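Local coordinates for protein proteasome chaperone 4 (Saccharomyces cerevisiae, PDB 2Z5B) that forms a heterodimer with IRC25 that binds proteasome precursors and facilitates formation of the alpha-ring during assembly of the 20S proteasome, at residues M99-H102 and M103-I107; P127-L130 and V131-L135. All blocks are in the same frame, centred on the assembly; numbering follows the deposited sequence.

Interaction 1 (M99-H102 and M103-I107); sequences MARH and MATII
Thr105 gives two hydrogens to one acceptor, the carbonyl oxygen of Arg101 one turn earlier in helix 94-111. Its backbone N is 2.9 Å from Arg101 O and makes the regular i to i+4 bond. Its hydroxyl OG1 donates to the same Arg101 O at 2.8 Å, from above the carbonyl plane and 38° out of it. The first torsion explains this second bond: OG1 sits beside the threonine's own backbone N (chi1 -53°), and CG2 is anti to that N and lies beside the carbonyl carbon. With an alanine here the backbone bond would remain, but Arg101 O would probably lose the second of its two donors in this turn. The neighbouring carbonyls are each met by an amide four residues on. Met103 N bonds to Met99 O at 2.8 Å, Ala104 N to Ala100 O at 3.0 Å, and Ile106 N to His102 O at 2.8 Å. On the buried side Met99 and Met103 run side by side, and Met99 SD lies 4.1 Å from Met103 CE. Strands 41-47 and 115-121 and helix 134-149 pack around these two side chains. His102 touches Ile106 through CB and CD1, while its ND1 has a probable partner in His134. The helix is thus amphipathic here, with thioethers facing the core and the threonine hydroxyl satisfied by a carbonyl of the preceding turn.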
ATOM      1  N   MET A  99      -7.743 -11.488  11.355  1.00 29.96           N
ATOM      2  CA  MET A  99      -6.981 -10.420  11.993  1.00 29.61           C
ATOM      3  C   MET A  99      -7.017  -9.123  11.185  1.00 29.67           C
ATOM      4  O   MET A  99      -7.267  -8.056  11.751  1.00 29.59           O
ATOM      5  CB  MET A  99      -5.529 -10.842  12.220  1.00 29.57           C
ATOM      6  CG  MET A  99      -4.647  -9.718  12.741  1.00 30.82           C
ATOM      7  SD  MET A  99      -5.251  -9.048  14.306  1.00 35.80           S
ATOM      8  CE  MET A  99      -4.674 -10.380  15.333  1.00 32.76           C
ATOM      9  N   ALA A 100      -6.741  -9.235   9.883  1.00 28.99           N
ATOM     10  CA  ALA A 100      -6.694  -8.079   8.975  1.00 28.99           C
ATOM     11  C   ALA A 100      -8.062  -7.436   8.853  1.00 28.75           C
ATOM     12  O   ALA A 100      -8.180  -6.212   8.849  1.00 28.87           O
ATOM     13  CB  ALA A 100      -6.195  -8.509   7.603  1.00 29.41           C
ATOM     14  N   ARG A 101      -9.100  -8.274   8.775  1.00 29.17           N
ATOM     15  CA  ARG A 101     -10.487  -7.795   8.716  1.00 29.37           C
ATOM     16  C   ARG A 101     -10.857  -7.043   9.969  1.00 28.87           C
ATOM     17  O   ARG A 101     -11.323  -5.918   9.882  1.00 29.12           O
ATOM     18  CB  ARG A 101     -11.474  -8.950   8.508  1.00 29.30           C
ATOM     19  CG  ARG A 101     -12.944  -8.507   8.527  1.00 31.86           C
ATOM     20  CD  ARG A 101     -13.845  -9.688   8.141  1.00 34.61           C
ATOM     21  NE  ARG A 101     -13.584 -10.894   8.952  1.00 38.28           N
ATOM     22  CZ  ARG A 101     -14.131 -11.167  10.135  1.00 38.27           C
ATOM     23  NH1 ARG A 101     -14.992 -10.331  10.718  1.00 38.40           N
ATOM     24  NH2 ARG A 101     -13.815 -12.296  10.746  1.00 39.38           N
ATOM     25  N   HIS A 102     -10.660  -7.673  11.129  1.00 29.24           N
ATOM     26  CA  HIS A 102     -10.946  -7.030  12.412  1.00 29.08           C
ATOM     27  C   HIS A 102     -10.165  -5.748  12.602  1.00 28.96           C
ATOM     28  O   HIS A 102     -10.728  -4.740  13.032  1.00 29.04           O
ATOM     29  CB  HIS A 102     -10.659  -7.966  13.585  1.00 29.83           C
ATOM     30  CG  HIS A 102     -11.683  -9.045  13.757  1.00 30.59           C
ATOM     31  ND1 HIS A 102     -11.367 -10.297  14.227  1.00 32.20           N
ATOM     32  CD2 HIS A 102     -13.015  -9.060  13.509  1.00 33.04           C
ATOM     33  CE1 HIS A 102     -12.456 -11.047  14.258  1.00 33.62           C
ATOM     34  NE2 HIS A 102     -13.472 -10.319  13.829  1.00 34.59           N
ATOM     35  N   MET A 103      -8.868  -5.797  12.293  1.00 28.02           N
ATOM     36  CA  MET A 103      -8.017  -4.615  12.415  1.00 27.98           C
ATOM     37  C   MET A 103      -8.548  -3.444  11.619  1.00 27.63           C
ATOM     38  O   MET A 103      -8.759  -2.373  12.165  1.00 28.18           O
ATOM     39  CB  MET A 103      -6.571  -4.925  12.013  1.00 27.89           C
ATOM     40  CG  MET A 103      -5.584  -3.824  12.375  1.00 27.60           C
ATOM     41  SD  MET A 103      -5.367  -3.628  14.151  1.00 33.59           S
ATOM     42  CE  MET A 103      -4.304  -5.031  14.483  1.00 30.04           C
ATOM     43  N   ALA A 104      -8.780  -3.647  10.330  1.00 28.15           N
ATOM     44  CA  ALA A 104      -9.235  -2.568   9.471  1.00 28.24           C
ATOM     45  C   ALA A 104     -10.601  -2.067   9.924  1.00 29.02           C
ATOM     46  O   ALA A 104     -10.802  -0.871  10.018  1.00 28.72           O
ATOM     47  CB  ALA A 104      -9.277  -3.019   8.026  1.00 28.00           C
ATOM     48  N   THR A 105     -11.521  -2.992  10.193  1.00 29.88           N
ATOM     49  CA  THR A 105     -12.896  -2.636  10.553  1.00 31.75           C
ATOM     50  C   THR A 105     -12.962  -1.896  11.881  1.00 31.07           C
ATOM     51  O   THR A 105     -13.636  -0.876  11.990  1.00 31.74           O
ATOM     52  CB  THR A 105     -13.822  -3.885  10.583  1.00 32.12           C
ATOM     53  OG1 THR A 105     -13.700  -4.595   9.341  1.00 34.60           O
ATOM     54  CG2 THR A 105     -15.297  -3.457  10.696  1.00 33.92           C
ATOM     55  N   ILE A 106     -12.254  -2.397  12.888  1.00 31.69           N
ATOM     56  CA  ILE A 106     -12.250  -1.744  14.194  1.00 32.20           C
ATOM     57  C   ILE A 106     -11.544  -0.368  14.154  1.00 32.47           C
ATOM     58  O   ILE A 106     -12.020   0.603  14.768  1.00 31.18           O
ATOM     59  CB  ILE A 106     -11.666  -2.655  15.308  1.00 32.62           C
ATOM     60  CG1 ILE A 106     -12.595  -3.850  15.548  1.00 34.40           C
ATOM     61  CG2 ILE A 106     -11.539  -1.883  16.630  1.00 33.40           C
ATOM     62  CD1 ILE A 106     -11.876  -5.119  15.987  1.00 36.29           C
ATOM     63  N   ILE A 107     -10.435  -0.275  13.422  1.00 32.30           N
ATOM     64  CA  ILE A 107      -9.757   1.016  13.275  1.00 32.98           C
ATOM     65  C   ILE A 107     -10.677   2.033  12.601  1.00 33.98           C
ATOM     66  O   ILE A 107     -10.808   3.160  13.076  1.00 33.77           O
ATOM     67  CB  ILE A 107      -8.411   0.909  12.523  1.00 33.02           C
ATOM     68  CG1 ILE A 107      -7.406   0.094  13.341  1.00 32.23           C
ATOM     69  CG2 ILE A 107      -7.837   2.300  12.240  1.00 31.90           C
ATOM     70  CD1 ILE A 107      -6.155  -0.294  12.579  1.00 32.47           C
TER

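Interaction 2 (P127-L130 and V131-L135); sequences PSML and VANHL
The backbone runs in a short helix as far as Ala132, held by a hydrogen bond of 3.0 Å from Ala132 N to Ser128 O, and it breaks at Asn133. Two helices meet end to end here, 128-132 and 134-149, with Asn133 between them: this residue leaves helical angles (phi -114°) and stands at the N-cap position of helix 134-149. The last bond of the short helix is bent. Asn133 N reaches Met129 O at 3.1 Å with an N-H...O angle of only 136°, and the donor stands above the carbonyl plane. Side chains of the second half lie against carbonyl oxygens of the first. Val131 CB is 3.4 Å from Ser128 O. Val131 CG2 is set beside its own backbone N and comes to 3.9 Å from Pro127 O. Ala132 CB also rests near Ser128 O. Leu130 is the buried residue of the turn, and its side chain reaches Met99 of helix 94-111 and Phe47 of strand 41-47. Outside the turn, Ser128 OG is hydrogen-bonded to Asp126. His134 has its CG anti to the backbone N, and the far nitrogen of its ring has its probable hydrogen-bond partner in His102. Leu130 O lies at the edge of this ring, near its plane, with His134 CB 3.1 Å away.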
ATOM      1  N   PRO A 127       0.629 -18.828  12.261  1.00 31.87           N
ATOM      2  CA  PRO A 127      -0.571 -18.001  12.479  1.00 32.49           C
ATOM      3  C   PRO A 127      -1.493 -18.381  13.668  1.00 33.71           C
ATOM      4  O   PRO A 127      -2.377 -17.593  14.008  1.00 32.90           O
ATOM      5  CB  PRO A 127      -1.327 -18.103  11.150  1.00 32.55           C
ATOM      6  CG  PRO A 127      -0.311 -18.504  10.150  1.00 32.22           C
ATOM      7  CD  PRO A 127       0.625 -19.434  10.922  1.00 31.70           C
ATOM      8  N   SER A 128      -1.294 -19.542  14.300  1.00 34.99           N
ATOM      9  CA  SER A 128      -1.978 -19.820  15.585  1.00 37.06           C
ATOM     10  C   SER A 128      -1.708 -18.758  16.652  1.00 38.01           C
ATOM     11  O   SER A 128      -2.539 -18.550  17.551  1.00 38.51           O
ATOM     12  CB  SER A 128      -1.655 -21.223  16.131  1.00 37.15           C
ATOM     13  OG  SER A 128      -0.467 -21.212  16.926  1.00 40.83           O
ATOM     14  N   MET A 129      -0.546 -18.105  16.557  1.00 39.29           N
ATOM     15  CA  MET A 129      -0.183 -16.961  17.403  1.00 41.26           C
ATOM     16  C   MET A 129      -1.158 -15.781  17.260  1.00 39.93           C
ATOM     17  O   MET A 129      -1.392 -15.050  18.211  1.00 39.89           O
ATOM     18  CB  MET A 129       1.228 -16.476  17.054  1.00 41.40           C
ATOM     19  CG  MET A 129       2.321 -16.751  18.080  1.00 43.56           C
ATOM     20  SD  MET A 129       3.649 -15.493  17.994  1.00 46.45           S
ATOM     21  CE  MET A 129       5.069 -16.589  18.069  1.00 45.84           C
ATOM     22  N   LEU A 130      -1.704 -15.589  16.061  1.00 39.74           N
ATOM     23  CA  LEU A 130      -2.681 -14.513  15.820  1.00 39.20           C
ATOM     24  C   LEU A 130      -3.984 -14.827  16.550  1.00 39.64           C
ATOM     25  O   LEU A 130      -4.618 -13.937  17.111  1.00 39.31           O
ATOM     26  CB  LEU A 130      -2.944 -14.331  14.318  1.00 39.04           C
ATOM     27  CG  LEU A 130      -1.887 -13.568  13.487  1.00 39.24           C
ATOM     28  CD1 LEU A 130      -0.649 -14.415  13.244  1.00 37.67           C
ATOM     29  CD2 LEU A 130      -2.464 -13.132  12.156  1.00 38.93           C
ATOM     30  N   VAL A 131      -4.353 -16.106  16.559  1.00 39.38           N
ATOM     31  CA  VAL A 131      -5.558 -16.579  17.255  1.00 40.05           C
ATOM     32  C   VAL A 131      -5.400 -16.409  18.761  1.00 39.88           C
ATOM     33  O   VAL A 131      -6.278 -15.862  19.427  1.00 39.91           O
ATOM     34  CB  VAL A 131      -5.861 -18.052  16.896  1.00 40.25           C
ATOM     35  CG1 VAL A 131      -7.112 -18.553  17.616  1.00 42.01           C
ATOM     36  CG2 VAL A 131      -6.017 -18.191  15.393  1.00 40.57           C
ATOM     37  N   ALA A 132      -4.252 -16.836  19.282  1.00 39.69           N
ATOM     38  CA  ALA A 132      -3.986 -16.838  20.719  1.00 39.36           C
ATOM     39  C   ALA A 132      -3.860 -15.428  21.291  1.00 39.35           C
ATOM     40  O   ALA A 132      -4.186 -15.195  22.464  1.00 39.89           O
ATOM     41  CB  ALA A 132      -2.718 -17.635  21.006  1.00 39.70           C
ATOM     42  N   ASN A 133      -3.380 -14.501  20.462  1.00 38.05           N
ATOM     43  CA  ASN A 133      -3.103 -13.133  20.883  1.00 37.27           C
ATOM     44  C   ASN A 133      -4.035 -12.137  20.173  1.00 36.45           C
ATOM     45  O   ASN A 133      -3.809 -10.920  20.187  1.00 36.92           O
ATOM     46  CB  ASN A 133      -1.612 -12.807  20.652  1.00 37.42           C
ATOM     47  CG  ASN A 133      -0.671 -13.753  21.426  1.00 38.49           C
ATOM     48  OD1 ASN A 133      -0.093 -14.700  20.861  1.00 37.08           O
ATOM     49  ND2 ASN A 133      -0.511 -13.488  22.714  1.00 36.86           N
ATOM     50  N   HIS A 134      -5.102 -12.665  19.578  1.00 35.10           N
ATOM     51  CA  HIS A 134      -6.006 -11.876  18.736  1.00 34.17           C
ATOM     52  C   HIS A 134      -6.419 -10.539  19.367  1.00 33.61           C
ATOM     53  O   HIS A 134      -6.164  -9.482  18.784  1.00 32.92           O
ATOM     54  CB  HIS A 134      -7.226 -12.711  18.297  1.00 33.54           C
ATOM     55  CG  HIS A 134      -7.887 -12.201  17.052  1.00 33.56           C
ATOM     56  ND1 HIS A 134      -7.564 -12.656  15.793  1.00 30.43           N
ATOM     57  CD2 HIS A 134      -8.849 -11.266  16.876  1.00 32.02           C
ATOM     58  CE1 HIS A 134      -8.295 -12.021  14.897  1.00 32.05           C
ATOM     59  NE2 HIS A 134      -9.081 -11.173  15.526  1.00 31.01           N
ATOM     60  N   LEU A 135      -7.028 -10.585  20.553  1.00 33.23           N
ATOM     61  CA  LEU A 135      -7.522  -9.377  21.238  1.00 33.80           C
ATOM     62  C   LEU A 135      -6.389  -8.430  21.649  1.00 33.22           C
ATOM     63  O   LEU A 135      -6.518  -7.214  21.532  1.00 33.37           O
ATOM     64  CB  LEU A 135      -8.366  -9.752  22.481  1.00 34.12           C
ATOM     65  CG  LEU A 135      -8.877  -8.611  23.373  1.00 34.69           C
ATOM     66  CD1 LEU A 135     -10.110  -7.949  22.780  1.00 37.14           C
ATOM     67  CD2 LEU A 135      -9.207  -9.084  24.819  1.00 35.46           C
TER

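In the fold
Interaction 1 comes first along the chain, in the middle of helix 94-111. Strand 115-121 follows it, and then interaction 2 spans helix 128-132 and the start of helix 134-149. Their centres are 14 Å apart, yet they touch. His102 ND1 and His134 NE2 are 2.8 Å apart in a probable hydrogen bond, with the two rings at about 90°. Met99 packs on His134. Interaction 1 lies nearer the centre of the chain, and interaction 2 is a surface contact. Both pack against the six-stranded mixed sheet, touching strand 41-47. The junction at 127-135 therefore leads the chain into its last helix beside helix 94-111.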